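Side-chain contacts in USG-1 protein homolog (Pseudomonas aeruginosa, PDB 2HJS), which probably acts as an NAD- or NADP-dependent oxidoreductase of the aspartate-semialdehyde dehydrogenase family, pairing a nucleotide-binding domain with a dimerisation domain: residues A[12-17]-A[21-26]; A[162-167]-A[315-320]. All coordinates share one frame; numbering follows the deposited sequence.

Contact 1 (A[12-17]-A[21-26])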
ATOM      1  N   VAL A  12      31.515   6.890   6.696  1.00 47.88           N
ATOM      2  CA  VAL A  12      30.949   8.179   7.081  1.00 47.66           C
ATOM      3  C   VAL A  12      29.485   7.966   7.397  1.00 47.99           C
ATOM      4  O   VAL A  12      28.755   7.365   6.607  1.00 48.71           O
ATOM      5  CB  VAL A  12      31.180   9.207   5.952  1.00 47.34           C
ATOM      6  CG1 VAL A  12      30.566  10.543   6.297  1.00 48.01           C
ATOM      7  CG2 VAL A  12      32.704   9.387   5.726  1.00 45.75           C
ATOM      8  N   GLY A  13      29.075   8.393   8.587  1.00 48.09           N
ATOM      9  CA  GLY A  13      27.710   8.184   9.084  1.00 47.36           C
ATOM     10  C   GLY A  13      27.559   6.843   9.780  1.00 47.46           C
ATOM     11  O   GLY A  13      26.502   6.223   9.758  1.00 46.94           O
ATOM     12  N   ALA A  14      28.627   6.425  10.445  1.00 47.43           N
ATOM     13  CA  ALA A  14      28.755   5.081  10.975  1.00 47.39           C
ATOM     14  C   ALA A  14      27.745   4.800  12.074  1.00 47.49           C
ATOM     15  O   ALA A  14      27.415   3.651  12.314  1.00 47.71           O
ATOM     16  CB  ALA A  14      30.185   4.846  11.488  1.00 46.56           C
ATOM     17  N   THR A  15      27.262   5.844  12.742  1.00 47.69           N
ATOM     18  CA  THR A  15      26.357   5.682  13.890  1.00 47.62           C
ATOM     19  C   THR A  15      24.883   5.698  13.447  1.00 47.22           C
ATOM     20  O   THR A  15      23.989   5.445  14.236  1.00 47.43           O
ATOM     21  CB  THR A  15      26.581   6.788  14.936  1.00 47.86           C
ATOM     22  OG1 THR A  15      26.364   8.057  14.320  1.00 48.73           O
ATOM     23  CG2 THR A  15      28.008   6.753  15.470  1.00 47.50           C
ATOM     24  N   GLY A  16      24.631   5.991  12.184  1.00 46.84           N
ATOM     25  CA  GLY A  16      23.262   5.909  11.675  1.00 47.23           C
ATOM     26  C   GLY A  16      22.859   4.468  11.465  1.00 47.28           C
ATOM     27  O   GLY A  16      23.695   3.553  11.501  1.00 47.08           O
ATOM     28  N   SER A  17      21.584   4.240  11.204  1.00 47.34           N
ATOM     29  CA  SER A  17      21.120   2.868  11.121  1.00 47.97           C
ATOM     30  C   SER A  17      21.710   2.159   9.892  1.00 47.75           C
ATOM     31  O   SER A  17      22.172   1.020   9.990  1.00 47.97           O
ATOM     32  CB  SER A  17      19.597   2.817  11.186  1.00 48.52           C
ATOM     33  OG  SER A  17      19.077   3.612  10.155  1.00 50.16           O
ATOM     34  N   ALA A  21      24.652  -0.895   9.953  1.00 47.45           N
ATOM     35  CA  ALA A  21      24.450  -2.164   9.246  1.00 47.07           C
ATOM     36  C   ALA A  21      25.634  -2.393   8.319  1.00 46.58           C
ATOM     37  O   ALA A  21      26.118  -3.503   8.191  1.00 47.96           O
ATOM     38  CB  ALA A  21      23.121  -2.161   8.460  1.00 46.05           C
ATOM     39  N   LEU A  22      26.125  -1.329   7.701  1.00 46.67           N
ATOM     40  CA  LEU A  22      27.184  -1.455   6.727  1.00 47.28           C
ATOM     41  C   LEU A  22      28.486  -1.891   7.407  1.00 47.58           C
ATOM     42  O   LEU A  22      29.207  -2.735   6.875  1.00 47.78           O
ATOM     43  CB  LEU A  22      27.348  -0.149   5.954  1.00 47.26           C
ATOM     44  CG  LEU A  22      28.184  -0.212   4.674  1.00 47.71           C
ATOM     45  CD1 LEU A  22      27.767   0.916   3.769  1.00 46.92           C
ATOM     46  CD2 LEU A  22      29.715  -0.169   4.939  1.00 45.00           C
ATOM     47  N   VAL A  23      28.767  -1.348   8.595  1.00 47.34           N
ATOM     48  CA  VAL A  23      29.948  -1.743   9.359  1.00 46.49           C
ATOM     49  C   VAL A  23      29.855  -3.217   9.757  1.00 46.72           C
ATOM     50  O   VAL A  23      30.835  -3.959   9.634  1.00 48.25           O
ATOM     51  CB  VAL A  23      30.172  -0.833  10.591  1.00 46.36           C
ATOM     52  CG1 VAL A  23      31.254  -1.404  11.499  1.00 45.23           C
ATOM     53  CG2 VAL A  23      30.534   0.602  10.130  1.00 43.92           C
ATOM     54  N   GLY A  24      28.695  -3.651  10.231  1.00 46.61           N
ATOM     55  CA  GLY A  24      28.499  -5.064  10.560  1.00 46.44           C
ATOM     56  C   GLY A  24      28.713  -5.963   9.342  1.00 46.78           C
ATOM     57  O   GLY A  24      29.279  -7.042   9.461  1.00 47.39           O
ATOM     58  N   LEU A  25      28.264  -5.526   8.169  1.00 46.41           N
ATOM     59  CA  LEU A  25      28.480  -6.292   6.943  1.00 46.67           C
ATOM     60  C   LEU A  25      29.937  -6.383   6.491  1.00 47.14           C
ATOM     61  O   LEU A  25      30.335  -7.405   5.925  1.00 46.98           O
ATOM     62  CB  LEU A  25      27.644  -5.721   5.802  1.00 46.11           C
ATOM     63  CG  LEU A  25      26.146  -5.979   5.925  1.00 47.58           C
ATOM     64  CD1 LEU A  25      25.429  -5.155   4.871  1.00 44.86           C
ATOM     65  CD2 LEU A  25      25.807  -7.473   5.811  1.00 44.94           C
ATOM     66  N   LEU A  26      30.713  -5.316   6.709  1.00 46.48           N
ATOM     67  CA  LEU A  26      32.133  -5.357   6.445  1.00 47.63           C
ATOM     68  C   LEU A  26      32.786  -6.467   7.256  1.00 47.73           C
ATOM     69  O   LEU A  26      33.684  -7.136   6.768  1.00 47.92           O
ATOM     70  CB  LEU A  26      32.820  -4.009   6.747  1.00 47.43           C
ATOM     71  CG  LEU A  26      32.366  -2.837   5.872  1.00 48.62           C
ATOM     72  CD1 LEU A  26      33.097  -1.563   6.309  1.00 48.30           C
ATOM     73  CD2 LEU A  26      32.550  -3.141   4.376  1.00 45.54           C
TER
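The backbone N-H of Ala21 reaches back to the carbonyl oxygen of Ser17 in the opening turn of helix 17-28, where the glycine-rich loop of a Rossmann fold passes from the first strand into the first helix. Ala21 N donates to Ser17 O at 3.1 Å, with an N-H...O angle of 157°. The CB of Ala21, 3.7 Å from Ser17 O, also touches Val318 of helix 317-336; a single methyl suits a site between two helices. Val23 aims its CB at the loop, and having CG1 anti to the backbone N (chi1 170°) it offers its CG2 branch to Ala14, while Leu38 and Phe51 also pack on the valine. In the loop, a type I turn from Gly13 to Gly16 brings the chain to its N-cap at Gly16. Gly13 has a positive phi of 87°, a conformation glycine adopts easily, and Ala14 presents only a methyl to the helix. At the first residue of the helix, Ser17 N hydrogen-bonds a bound 1,4-diethylene dioxide, probably from the crystallisation liquor. The apolar touch between loop and helix is a loose one, with Ala14 CB and Val23 CG2 4.5 Å apart.

Contact 2 (A[162-167]-A[315-320])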
ATOM      1  N   VAL A 162       8.515   3.028   8.830  1.00 50.74           N
ATOM      2  CA  VAL A 162       9.019   4.254   9.457  1.00 50.60           C
ATOM      3  C   VAL A 162      10.540   4.331   9.579  1.00 51.00           C
ATOM      4  O   VAL A 162      11.083   5.420   9.774  1.00 50.67           O
ATOM      5  CB  VAL A 162       8.379   4.538  10.848  1.00 50.69           C
ATOM      6  CG1 VAL A 162       6.923   4.905  10.677  1.00 50.62           C
ATOM      7  CG2 VAL A 162       8.581   3.368  11.825  1.00 47.72           C
ATOM      8  N   SER A 163      11.230   3.184   9.501  1.00 51.64           N
ATOM      9  CA  SER A 163      12.704   3.193   9.507  1.00 51.93           C
ATOM     10  C   SER A 163      13.248   3.959   8.292  1.00 52.30           C
ATOM     11  O   SER A 163      14.389   4.365   8.294  1.00 52.02           O
ATOM     12  CB  SER A 163      13.279   1.781   9.532  1.00 51.79           C
ATOM     13  OG  SER A 163      12.968   1.115   8.318  1.00 52.93           O
ATOM     14  N   SER A 164      12.421   4.169   7.264  1.00 52.78           N
ATOM     15  CA  SER A 164      12.826   4.993   6.121  1.00 53.18           C
ATOM     16  C   SER A 164      13.137   6.445   6.538  1.00 53.68           C
ATOM     17  O   SER A 164      13.836   7.162   5.825  1.00 53.80           O
ATOM     18  CB  SER A 164      11.749   4.961   5.032  1.00 53.33           C
ATOM     19  OG  SER A 164      11.830   3.771   4.237  1.00 53.53           O
ATOM     20  N   LEU A 165      12.621   6.852   7.699  1.00 54.13           N
ATOM     21  CA  LEU A 165      12.835   8.185   8.275  1.00 54.99           C
ATOM     22  C   LEU A 165      13.879   8.151   9.383  1.00 54.77           C
ATOM     23  O   LEU A 165      14.026   9.117  10.142  1.00 55.29           O
ATOM     24  CB  LEU A 165      11.514   8.760   8.842  1.00 55.33           C
ATOM     25  CG  LEU A 165      10.259   8.659   7.953  1.00 57.65           C
ATOM     26  CD1 LEU A 165       9.032   8.957   8.775  1.00 59.58           C
ATOM     27  CD2 LEU A 165      10.337   9.570   6.739  1.00 59.36           C
ATOM     28  N   GLY A 166      14.597   7.038   9.486  1.00 54.53           N
ATOM     29  CA  GLY A 166      15.655   6.907  10.471  1.00 54.08           C
ATOM     30  C   GLY A 166      15.116   6.425  11.795  1.00 54.09           C
ATOM     31  O   GLY A 166      13.932   6.130  11.902  1.00 53.97           O
ATOM     32  N   ARG A 167      15.981   6.370  12.807  1.00 53.78           N
ATOM     33  CA  ARG A 167      15.645   5.846  14.139  1.00 54.22           C
ATOM     34  C   ARG A 167      14.577   6.657  14.871  1.00 54.08           C
ATOM     35  O   ARG A 167      13.865   6.117  15.719  1.00 54.13           O
ATOM     36  CB  ARG A 167      16.891   5.780  15.034  1.00 54.78           C
ATOM     37  CG  ARG A 167      17.998   4.843  14.553  1.00 55.06           C
ATOM     38  CD  ARG A 167      18.859   4.424  15.720  1.00 56.21           C
ATOM     39  NE  ARG A 167      19.997   3.583  15.355  1.00 55.03           N
ATOM     40  CZ  ARG A 167      21.120   4.055  14.836  1.00 55.83           C
ATOM     41  NH1 ARG A 167      22.123   3.234  14.551  1.00 54.20           N
ATOM     42  NH2 ARG A 167      21.232   5.357  14.591  1.00 56.23           N
ATOM     43  N   SER A 315      11.802  -6.485   1.244  1.00 48.67           N
ATOM     44  CA  SER A 315      13.242  -6.452   1.492  1.00 49.72           C
ATOM     45  C   SER A 315      13.540  -5.596   2.709  1.00 49.89           C
ATOM     46  O   SER A 315      12.772  -4.666   3.040  1.00 50.56           O
ATOM     47  CB  SER A 315      13.951  -5.833   0.288  1.00 49.10           C
ATOM     48  OG  SER A 315      15.321  -6.244   0.254  1.00 51.71           O
ATOM     49  N   ASP A 316      14.654  -5.906   3.352  1.00 49.20           N
ATOM     50  CA  ASP A 316      15.184  -5.117   4.453  1.00 49.01           C
ATOM     51  C   ASP A 316      15.850  -3.852   3.875  1.00 48.64           C
ATOM     52  O   ASP A 316      16.956  -3.906   3.319  1.00 47.79           O
ATOM     53  CB  ASP A 316      16.173  -5.970   5.273  1.00 48.94           C
ATOM     54  CG  ASP A 316      16.676  -5.265   6.520  1.00 50.04           C
ATOM     55  OD1 ASP A 316      16.699  -4.003   6.536  1.00 50.25           O
ATOM     56  OD2 ASP A 316      17.067  -5.981   7.479  1.00 49.46           O
ATOM     57  N   ASN A 317      15.148  -2.719   3.985  1.00 48.08           N
ATOM     58  CA  ASN A 317      15.635  -1.450   3.453  1.00 47.96           C
ATOM     59  C   ASN A 317      16.980  -1.022   4.040  1.00 47.80           C
ATOM     60  O   ASN A 317      17.796  -0.429   3.354  1.00 48.30           O
ATOM     61  CB  ASN A 317      14.584  -0.347   3.659  1.00 48.24           C
ATOM     62  CG  ASN A 317      14.182  -0.187   5.113  1.00 48.98           C
ATOM     63  OD1 ASN A 317      13.799  -1.153   5.787  1.00 49.08           O
ATOM     64  ND2 ASN A 317      14.297   1.039   5.613  1.00 48.63           N
ATOM     65  N   VAL A 318      17.230  -1.350   5.300  1.00 47.74           N
ATOM     66  CA  VAL A 318      18.487  -0.965   5.931  1.00 47.28           C
ATOM     67  C   VAL A 318      19.672  -1.874   5.551  1.00 47.96           C
ATOM     68  O   VAL A 318      20.670  -1.410   4.985  1.00 47.55           O
ATOM     69  CB  VAL A 318      18.323  -0.852   7.455  1.00 47.18           C
ATOM     70  CG1 VAL A 318      19.687  -0.617   8.141  1.00 45.87           C
ATOM     71  CG2 VAL A 318      17.340   0.297   7.780  1.00 45.18           C
ATOM     72  N   ARG A 319      19.541  -3.161   5.866  1.00 48.44           N
ATOM     73  CA  ARG A 319      20.595  -4.144   5.655  1.00 48.30           C
ATOM     74  C   ARG A 319      20.802  -4.444   4.165  1.00 48.70           C
ATOM     75  O   ARG A 319      21.943  -4.487   3.709  1.00 48.63           O
ATOM     76  CB  ARG A 319      20.251  -5.436   6.386  1.00 47.93           C
ATOM     77  CG  ARG A 319      21.332  -6.522   6.254  1.00 48.10           C
ATOM     78  CD  ARG A 319      20.819  -7.869   6.745  1.00 49.98           C
ATOM     79  NE  ARG A 319      21.783  -8.942   6.486  1.00 48.70           N
ATOM     80  CZ  ARG A 319      22.832  -9.239   7.261  1.00 50.46           C
ATOM     81  NH1 ARG A 319      23.066  -8.550   8.370  1.00 49.35           N
ATOM     82  NH2 ARG A 319      23.656 -10.231   6.922  1.00 45.74           N
ATOM     83  N   LYS A 320      19.701  -4.671   3.430  1.00 47.98           N
ATOM     84  CA  LYS A 320      19.779  -5.129   2.047  1.00 47.75           C
ATOM     85  C   LYS A 320      19.739  -3.988   1.010  1.00 47.85           C
ATOM     86  O   LYS A 320      20.713  -3.771   0.312  1.00 48.35           O
ATOM     87  CB  LYS A 320      18.695  -6.180   1.736  1.00 47.19           C
ATOM     88  CG  LYS A 320      18.585  -6.534   0.228  1.00 46.58           C
ATOM     89  CD  LYS A 320      19.944  -7.116  -0.306  1.00 45.82           C
ATOM     90  CE  LYS A 320      19.846  -7.631  -1.741  1.00 46.53           C
ATOM     91  NZ  LYS A 320      19.033  -8.873  -1.913  1.00 46.02           N
TER
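The 3-10 turn 162-164 faces the first turn of helix 317-336, with the CA atoms of Ser164 and Asn317 7.5 Å apart. Across this gap Asn317 and Ser163 point their side chains at each other. Asn317 ND2 donates to Ser163 OG at 3.0 Å; the N-H...O angle is 157°, and the hydroxyl oxygen lies only 10° from the amide plane. In both residues the first torsion sets the polar group between backbone N and carbonyl carbon (chi1 56° in Asn317), which turns the amide and the hydroxyl toward each other across the gap. The serine hydroxyl also hydrogen-bonds Ser161 OG, its stronger partner, and Gly245 N donates to Asn317 OD1, so both ends of the amide are held and its rotation is fixed. Ser164 OG lies farther off, 3.9 Å from Asn317 ND2. This junction belongs to the dimerisation domain, where strands 151-160 and 308-315 of one mixed sheet run out into the two segments. Asp316 is the N-cap: its OD1 accepts from Arg319 N at 3.0 Å, from above the carboxylate plane, and more weakly from Val318 N. A short acidic side chain suits the start of a helix, where amide N-H groups await acceptors. At the flank, Val318 CG2 comes within 4.5 Å of Ser163 OG.

Overall arrangement
Both contacts are partly buried, and each involves the start of a helix. Contact 1 is local, joining a loop of the NAD-binding domain to the helix that follows it by a backbone bond and a light apolar touch. Contact 2 bridges segments 148 residues apart in the dimerisation domain, and its chemistry is that of buried polar side chains. Their centres are about 13 Å apart, and the two meet directly: Arg167 NH2 probably donates to Thr15 O at 2.8 Å, and Val318 CG1 packs on Ser17 O at 3.5 Å. The first turn of helix 317-336 thus lies between them: Asn317 faces 162-167, while Val318 packs on helix 17-28.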